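Local coordinates for protein putative diacylglycerol kinase (Bacillus anthracis, PDB 4WRR) that probably phosphorylates diacylglycerol to phosphatidic acid with ATP as the phosphate donor, as a magnesium-binding lipid kinase of the DAGK family, at residues Gly220-Phe225 / Cys282-Leu287; Lys124-Ala129 / Val215-Gly220. All coordinates share one frame; numbering follows the deposited sequence.

Interaction 1 of 2, residues Gly220-Phe225 / Cys282-Leu287; sequences GTLDIF and CQIELL. With MG (magnesium ion), chain E.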
ATOM      1  N   GLY A 220     -20.663 -17.149  24.774  1.00 29.20           N
ATOM      2  CA  GLY A 220     -20.353 -18.378  24.055  1.00 30.42           C
ATOM      3  C   GLY A 220     -21.553 -19.232  23.674  1.00 31.32           C
ATOM      4  O   GLY A 220     -21.356 -20.313  23.182  1.00 32.03           O
ATOM      5  N   THR A 221     -22.787 -18.759  23.902  1.00 30.81           N
ATOM      6  CA  THR A 221     -23.991 -19.423  23.416  1.00 31.77           C
ATOM      7  C   THR A 221     -24.966 -18.435  22.798  1.00 30.20           C
ATOM      8  O   THR A 221     -24.897 -17.232  23.066  1.00 30.59           O
ATOM      9  CB  THR A 221     -24.795 -20.154  24.532  1.00 36.66           C
ATOM     10  OG1 THR A 221     -25.189 -19.222  25.572  1.00 40.37           O
ATOM     11  CG2 THR A 221     -24.010 -21.215  25.138  1.00 41.70           C
ATOM     12  N   LEU A 222     -25.852 -18.947  21.960  1.00 29.57           N
ATOM     13  CA  LEU A 222     -26.897 -18.168  21.352  1.00 28.91           C
ATOM     14  C   LEU A 222     -28.211 -18.456  22.041  1.00 29.48           C
ATOM     15  O   LEU A 222     -28.331 -19.450  22.728  1.00 28.72           O
ATOM     16  CB  LEU A 222     -27.020 -18.538  19.896  1.00 30.64           C
ATOM     17  CG  LEU A 222     -25.892 -18.003  19.023  1.00 30.76           C
ATOM     18  CD1 LEU A 222     -25.946 -18.701  17.686  1.00 31.74           C
ATOM     19  CD2 LEU A 222     -26.013 -16.492  18.833  1.00 28.98           C
ATOM     20  N   ASP A 223     -29.178 -17.567  21.861  1.00 28.72           N
ATOM     21  CA  ASP A 223     -30.469 -17.653  22.530  1.00 29.23           C
ATOM     22  C   ASP A 223     -31.557 -17.863  21.509  1.00 29.19           C
ATOM     23  O   ASP A 223     -31.706 -17.055  20.607  1.00 30.44           O
ATOM     24  CB  ASP A 223     -30.755 -16.372  23.318  1.00 28.76           C
ATOM     25  CG  ASP A 223     -30.047 -16.331  24.643  1.00 30.18           C
ATOM     26  OD1 ASP A 223     -28.816 -16.096  24.664  1.00 29.55           O
ATOM     27  OD2 ASP A 223     -30.715 -16.569  25.693  1.00 32.03           O
ATOM     28  N   ILE A 224     -32.267 -18.989  21.617  1.00 29.64           N
ATOM     29  CA  ILE A 224     -33.397 -19.297  20.766  1.00 29.11           C
ATOM     30  C   ILE A 224     -34.675 -18.831  21.490  1.00 28.41           C
ATOM     31  O   ILE A 224     -34.850 -19.134  22.646  1.00 28.82           O
ATOM     32  CB  ILE A 224     -33.506 -20.808  20.520  1.00 31.93           C
ATOM     33  CG1 ILE A 224     -32.212 -21.361  19.883  1.00 32.88           C
ATOM     34  CG2 ILE A 224     -34.693 -21.104  19.616  1.00 32.45           C
ATOM     35  CD1 ILE A 224     -32.144 -22.862  19.872  1.00 34.13           C
ATOM     36  N   PHE A 225     -35.576 -18.175  20.775  1.00 27.35           N
ATOM     37  CA  PHE A 225     -36.769 -17.606  21.349  1.00 27.44           C
ATOM     38  C   PHE A 225     -37.900 -17.800  20.365  1.00 29.10           C
ATOM     39  O   PHE A 225     -37.846 -17.279  19.245  1.00 31.13           O
ATOM     40  CB  PHE A 225     -36.534 -16.122  21.606  1.00 27.22           C
ATOM     41  CG  PHE A 225     -37.683 -15.406  22.282  1.00 26.15           C
ATOM     42  CD1 PHE A 225     -37.734 -15.291  23.664  1.00 27.08           C
ATOM     43  CD2 PHE A 225     -38.668 -14.798  21.534  1.00 25.96           C
ATOM     44  CE1 PHE A 225     -38.781 -14.616  24.293  1.00 26.71           C
ATOM     45  CE2 PHE A 225     -39.695 -14.092  22.142  1.00 25.76           C
ATOM     46  CZ  PHE A 225     -39.766 -14.019  23.525  1.00 25.89           C
ATOM     47  N   CYS A 282     -31.760 -23.271   7.790  1.00 59.67           N
ATOM     48  CA  CYS A 282     -30.517 -22.656   8.299  1.00 56.61           C
ATOM     49  C   CYS A 282     -29.795 -23.483   9.356  1.00 53.27           C
ATOM     50  O   CYS A 282     -30.416 -23.981  10.300  1.00 53.71           O
ATOM     51  CB  CYS A 282     -30.795 -21.274   8.896  1.00 52.44           C
ATOM     52  SG  CYS A 282     -31.002 -19.953   7.675  1.00 57.64           S
ATOM     53  N   GLN A 283     -28.482 -23.587   9.192  1.00 51.40           N
ATOM     54  CA  GLN A 283     -27.589 -24.071  10.231  1.00 51.35           C
ATOM     55  C   GLN A 283     -26.923 -22.846  10.820  1.00 47.82           C
ATOM     56  O   GLN A 283     -26.393 -22.005  10.089  1.00 47.20           O
ATOM     57  CB  GLN A 283     -26.516 -25.017   9.656  1.00 56.05           C
ATOM     58  CG  GLN A 283     -25.469 -25.484  10.676  1.00 57.81           C
ATOM     59  CD  GLN A 283     -26.010 -26.424  11.762  1.00 58.71           C
ATOM     60  OE1 GLN A 283     -27.084 -26.993  11.643  1.00 60.37           O
ATOM     61  NE2 GLN A 283     -25.232 -26.602  12.822  1.00 60.17           N
ATOM     62  N   ILE A 284     -26.965 -22.729  12.144  1.00 46.61           N
ATOM     63  CA  ILE A 284     -26.456 -21.544  12.831  1.00 41.13           C
ATOM     64  C   ILE A 284     -25.408 -21.968  13.831  1.00 39.58           C
ATOM     65  O   ILE A 284     -25.656 -22.855  14.663  1.00 38.57           O
ATOM     66  CB  ILE A 284     -27.582 -20.785  13.537  1.00 40.79           C
ATOM     67  CG1 ILE A 284     -28.642 -20.374  12.508  1.00 42.47           C
ATOM     68  CG2 ILE A 284     -27.030 -19.544  14.238  1.00 37.62           C
ATOM     69  CD1 ILE A 284     -29.887 -19.747  13.111  1.00 42.69           C
ATOM     70  N   GLU A 285     -24.270 -21.290  13.766  1.00 37.72           N
ATOM     71  CA  GLU A 285     -23.121 -21.597  14.579  1.00 39.33           C
ATOM     72  C   GLU A 285     -22.734 -20.332  15.286  1.00 35.24           C
ATOM     73  O   GLU A 285     -23.131 -19.253  14.874  1.00 35.97           O
ATOM     74  CB  GLU A 285     -21.957 -22.015  13.677  1.00 44.19           C
ATOM     75  CG  GLU A 285     -22.141 -23.345  12.965  1.00 50.84           C
ATOM     76  CD  GLU A 285     -22.240 -24.551  13.906  1.00 53.99           C
ATOM     77  OE1 GLU A 285     -22.603 -25.633  13.398  1.00 62.07           O
ATOM     78  OE2 GLU A 285     -21.938 -24.446  15.126  1.00 54.60           O
ATOM     79  N   LEU A 286     -21.956 -20.462  16.353  1.00 33.70           N
ATOM     80  CA  LEU A 286     -21.405 -19.328  17.058  1.00 31.82           C
ATOM     81  C   LEU A 286     -19.878 -19.319  17.022  1.00 32.31           C
ATOM     82  O   LEU A 286     -19.244 -20.300  17.354  1.00 33.53           O
ATOM     83  CB  LEU A 286     -21.874 -19.311  18.518  1.00 30.33           C
ATOM     84  CG  LEU A 286     -21.501 -18.031  19.233  1.00 28.82           C
ATOM     85  CD1 LEU A 286     -22.314 -16.845  18.727  1.00 29.50           C
ATOM     86  CD2 LEU A 286     -21.685 -18.175  20.711  1.00 29.28           C
ATOM     87  N   LEU A 287     -19.298 -18.181  16.646  1.00 29.56           N
ATOM     88  CA  LEU A 287     -17.837 -18.024  16.615  1.00 28.30           C
ATOM     89  C   LEU A 287     -17.429 -17.196  17.828  1.00 28.50           C
ATOM     90  O   LEU A 287     -17.638 -15.974  17.870  1.00 25.18           O
ATOM     91  CB  LEU A 287     -17.426 -17.349  15.348  1.00 27.94           C
ATOM     92  CG  LEU A 287     -17.918 -18.031  14.090  1.00 29.84           C
ATOM     93  CD1 LEU A 287     -17.456 -17.226  12.879  1.00 29.55           C
ATOM     94  CD2 LEU A 287     -17.388 -19.474  13.978  1.00 31.66           C
TER
HETATM   95 MG    MG E 401     -24.885 -15.093  23.749  1.00 22.46          MG
HETATM   96  O   HOH W   1     -26.453 -15.151  25.615  1.00 27.22           O
HETATM   97  O   HOH W   2     -26.842 -15.119  22.714  1.00 35.58           O
HETATM   98  O   HOH W   3     -23.083 -14.970  22.420  1.00 26.35           O
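L222 lays its two methyl branches over I284 and L286, which stand on the same side of strand 282-287. Its CD1 rests on I284 CG2 at 3.7 Å, and the two side chains cross at about a right angle. The other branch meets L286: L222 CD2 lies 3.7 Å from L286 CD1, with L222 CG almost as near. With CG anti to the backbone N (chi1 -171°), L286 brings its CD1 up to L222. L222 CD1 also lies 4.0 Å from E285 O.

The strands run roughly antiparallel, at 147°, but belong to different sheets. Their short axes stay 9.2 Å apart, so side chains fill the space between them. I260 packs on both L222 and I284, and A129 and A131 of strand 123-131 extend this apolar layer.

Near the metal, T221 and D223 bring polar groups. T221 O binds the magnesium at 2.2 Å. D223 stays in the second shell: its OD1 accepts hydrogen bonds from water 1 at 2.7 Å and from water 2, both metal ligands. Its OD2 is paired with K256 and H254. The CB of E285 points away from 220-225, and its carboxylate is bonded by Q283 and S259.

Across the two segments the contact is thus apolar packing between two sheets of the NAD kinase-like sandwich. The metal and its polar ligands lie to one side of it, where D223 probably helps to orient two waters.

Interaction 2 of 2, residues Lys124-Ala129 / Val215-Gly220; sequences KPVDVA and VKCDDG. With MG (magnesium ion), chain E.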
ATOM      1  N   LYS A 124     -13.063  -5.501  24.219  1.00 26.26           N
ATOM      2  CA  LYS A 124     -13.437  -6.831  24.651  1.00 28.54           C
ATOM      3  C   LYS A 124     -13.793  -7.732  23.489  1.00 27.11           C
ATOM      4  O   LYS A 124     -14.183  -7.251  22.443  1.00 25.86           O
ATOM      5  CB  LYS A 124     -14.630  -6.771  25.605  1.00 30.15           C
ATOM      6  CG  LYS A 124     -15.966  -6.418  24.946  1.00 31.55           C
ATOM      7  CD  LYS A 124     -17.024  -6.459  26.053  1.00 33.01           C
ATOM      8  CE  LYS A 124     -18.434  -6.717  25.595  1.00 32.77           C
ATOM      9  NZ  LYS A 124     -19.241  -7.200  26.751  1.00 34.47           N
ATOM     10  N   PRO A 125     -13.683  -9.056  23.695  1.00 27.82           N
ATOM     11  CA  PRO A 125     -14.043 -10.039  22.703  1.00 26.70           C
ATOM     12  C   PRO A 125     -15.518 -10.085  22.540  1.00 25.57           C
ATOM     13  O   PRO A 125     -16.260  -9.947  23.504  1.00 26.43           O
ATOM     14  CB  PRO A 125     -13.566 -11.362  23.302  1.00 28.94           C
ATOM     15  CG  PRO A 125     -12.549 -11.001  24.286  1.00 30.25           C
ATOM     16  CD  PRO A 125     -12.966  -9.660  24.820  1.00 29.26           C
ATOM     17  N   VAL A 126     -15.957 -10.323  21.327  1.00 24.65           N
ATOM     18  CA  VAL A 126     -17.371 -10.397  21.045  1.00 24.42           C
ATOM     19  C   VAL A 126     -17.647 -11.622  20.195  1.00 24.32           C
ATOM     20  O   VAL A 126     -16.937 -11.850  19.226  1.00 24.36           O
ATOM     21  CB  VAL A 126     -17.786  -9.096  20.368  1.00 24.09           C
ATOM     22  CG1 VAL A 126     -19.099  -9.220  19.640  1.00 24.79           C
ATOM     23  CG2 VAL A 126     -17.908  -8.004  21.436  1.00 24.42           C
ATOM     24  N   ASP A 127     -18.691 -12.374  20.526  1.00 23.84           N
ATOM     25  CA  ASP A 127     -19.099 -13.507  19.714  1.00 24.41           C
ATOM     26  C   ASP A 127     -19.793 -13.044  18.444  1.00 24.38           C
ATOM     27  O   ASP A 127     -20.499 -12.019  18.449  1.00 24.77           O
ATOM     28  CB  ASP A 127     -20.077 -14.427  20.459  1.00 25.63           C
ATOM     29  CG  ASP A 127     -19.553 -14.914  21.813  1.00 26.38           C
ATOM     30  OD1 ASP A 127     -18.300 -14.976  21.998  1.00 27.14           O
ATOM     31  OD2 ASP A 127     -20.395 -15.262  22.665  1.00 26.27           O
ATOM     32  N   VAL A 128     -19.535 -13.741  17.340  1.00 24.57           N
ATOM     33  CA  VAL A 128     -20.175 -13.451  16.062  1.00 25.36           C
ATOM     34  C   VAL A 128     -20.910 -14.713  15.615  1.00 26.19           C
ATOM     35  O   VAL A 128     -20.359 -15.783  15.639  1.00 26.73           O
ATOM     36  CB  VAL A 128     -19.144 -13.052  14.988  1.00 26.02           C
ATOM     37  CG1 VAL A 128     -19.792 -12.907  13.623  1.00 26.11           C
ATOM     38  CG2 VAL A 128     -18.450 -11.766  15.349  1.00 25.48           C
ATOM     39  N   ALA A 129     -22.178 -14.587  15.253  1.00 26.21           N
ATOM     40  CA  ALA A 129     -22.961 -15.719  14.835  1.00 27.61           C
ATOM     41  C   ALA A 129     -22.855 -15.868  13.340  1.00 28.77           C
ATOM     42  O   ALA A 129     -22.585 -14.920  12.614  1.00 28.03           O
ATOM     43  CB  ALA A 129     -24.411 -15.541  15.217  1.00 27.52           C
ATOM     44  N   VAL A 215     -29.773 -12.109  27.153  1.00 24.60           N
ATOM     45  CA  VAL A 215     -28.820 -12.256  26.069  1.00 23.47           C
ATOM     46  C   VAL A 215     -27.501 -11.540  26.380  1.00 23.95           C
ATOM     47  O   VAL A 215     -27.503 -10.447  26.938  1.00 24.51           O
ATOM     48  CB  VAL A 215     -29.407 -11.776  24.777  1.00 22.64           C
ATOM     49  CG1 VAL A 215     -28.372 -11.889  23.661  1.00 23.82           C
ATOM     50  CG2 VAL A 215     -30.635 -12.582  24.458  1.00 23.84           C
ATOM     51  N   LYS A 216     -26.378 -12.202  26.127  1.00 22.85           N
ATOM     52  CA  LYS A 216     -25.073 -11.599  26.247  1.00 24.33           C
ATOM     53  C   LYS A 216     -24.351 -11.883  24.950  1.00 24.41           C
ATOM     54  O   LYS A 216     -24.448 -12.994  24.424  1.00 22.89           O
ATOM     55  CB  LYS A 216     -24.285 -12.194  27.410  1.00 27.92           C
ATOM     56  CG  LYS A 216     -24.917 -11.970  28.775  1.00 30.04           C
ATOM     57  CD  LYS A 216     -24.802 -10.498  29.198  1.00 32.94           C
ATOM     58  CE  LYS A 216     -25.706 -10.166  30.388  1.00 35.72           C
ATOM     59  NZ  LYS A 216     -25.330  -8.907  31.098  1.00 37.66           N
ATOM     60  N   CYS A 217     -23.630 -10.882  24.429  1.00 23.11           N
ATOM     61  CA  CYS A 217     -22.926 -11.033  23.159  1.00 23.26           C
ATOM     62  C   CYS A 217     -21.577 -11.792  23.296  1.00 22.87           C
ATOM     63  O   CYS A 217     -20.903 -11.969  22.322  1.00 23.05           O
ATOM     64  CB  CYS A 217     -22.662  -9.657  22.510  1.00 22.78           C
ATOM     65  SG  CYS A 217     -21.440  -8.674  23.434  1.00 24.14           S
ATOM     66  N   ASP A 218     -21.176 -12.179  24.498  1.00 23.71           N
ATOM     67  CA  ASP A 218     -19.848 -12.794  24.719  1.00 25.47           C
ATOM     68  C   ASP A 218     -19.876 -14.009  25.674  1.00 26.97           C
ATOM     69  O   ASP A 218     -18.867 -14.325  26.293  1.00 29.05           O
ATOM     70  CB  ASP A 218     -18.899 -11.730  25.278  1.00 26.22           C
ATOM     71  CG  ASP A 218     -19.454 -11.013  26.507  1.00 28.09           C
ATOM     72  OD1 ASP A 218     -20.618 -11.283  26.923  1.00 25.85           O
ATOM     73  OD2 ASP A 218     -18.719 -10.135  27.038  1.00 31.65           O
ATOM     74  N   ASP A 219     -21.027 -14.644  25.846  1.00 27.01           N
ATOM     75  CA  ASP A 219     -21.121 -15.781  26.762  1.00 27.64           C
ATOM     76  C   ASP A 219     -20.970 -17.138  26.070  1.00 29.02           C
ATOM     77  O   ASP A 219     -21.143 -18.155  26.712  1.00 30.66           O
ATOM     78  CB  ASP A 219     -22.405 -15.738  27.587  1.00 27.09           C
ATOM     79  CG  ASP A 219     -23.644 -15.960  26.754  1.00 28.53           C
ATOM     80  OD1 ASP A 219     -23.554 -15.969  25.492  1.00 30.41           O
ATOM     81  OD2 ASP A 219     -24.732 -16.053  27.358  1.00 26.29           O
ATOM     82  N   GLY A 220     -20.663 -17.149  24.774  1.00 29.20           N
ATOM     83  CA  GLY A 220     -20.353 -18.378  24.055  1.00 30.42           C
ATOM     84  C   GLY A 220     -21.553 -19.232  23.674  1.00 31.32           C
ATOM     85  O   GLY A 220     -21.356 -20.313  23.182  1.00 32.03           O
TER
HETATM   86 MG    MG E 401     -24.885 -15.093  23.749  1.00 22.46          MG
HETATM   87  O   HOH W   4     -21.657  -8.961  27.815  1.00 26.65           O
HETATM   88  O   HOH W   3     -23.083 -14.970  22.420  1.00 26.35           O
HETATM   89  O   HOH W   1     -26.453 -15.151  25.615  1.00 27.22           O
HETATM   90  O   HOH W   2     -26.842 -15.119  22.714  1.00 35.58           O
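D127 grips the 215-220 loop at two points, one with its backbone and one with its carboxylate. Its N donates to C217 O at 2.9 Å. Its OD2 accepts from G220 N at 2.8 Å. That N-H arrives on the syn side of the carboxylate, 20° out of its plane. CG sits beside the backbone N of D127 (chi1 -55°), which turns the carboxylate over the loop between C217 and G220. D127 OD2 takes a second bond, from water 3 at 2.7 Å.

Nearer the start of strand 124-129, K124 reaches D218 with an extended chain beyond CG. K124 NZ forms a salt bridge to D218 OD2 at 3.0 Å, coming from above the carboxylate plane. Water 4 joins the pair from the other oxygen: it donates to D218 OD1 and accepts a weak bond from NZ. V126 CG2 touches C217 SG at 4.1 Å, and F101 of helix 100-104 packs on both residues.

The second shell fixes these groups. D127 OD1 is held by G289 N, and E203 takes the N-H of C217. The loop then wraps the magnesium. K216 O binds the ion at 2.2 Å and D219 OD1 at 2.4 Å, with T221 O and waters 1, 2 and 3 as the other ligands. D127 is linked to the magnesium by water 3, and the metal probably strengthens that water as a donor.

This metal-binding loop, with three protein and three water ligands round the ion and tied to strand 123-131 of the six-stranded sheet, is consistent with the structural magnesium site of DgkB-type bacterial lipid kinases.

Interactions 1 and 2 meet at G220 and lie around one magnesium ion, which both touch. Their strands 282-294 and 123-131 are neighbours in one sheet, probably joined by a hydrogen bond from L287 N to V128 O. L286 of interaction 1 packs on D127 of interaction 2. The chemistry differs with position. Interaction 1 is a small apolar contact between two sheets of the C-terminal sandwich. Interaction 2 is polar, and its lysine-aspartate end lies toward the surface. Together they hold the metal-binding segment: 124-129 holds C217 to G220, between the metal ligands K216 and T221, and 282-287 packs on L222 just after them.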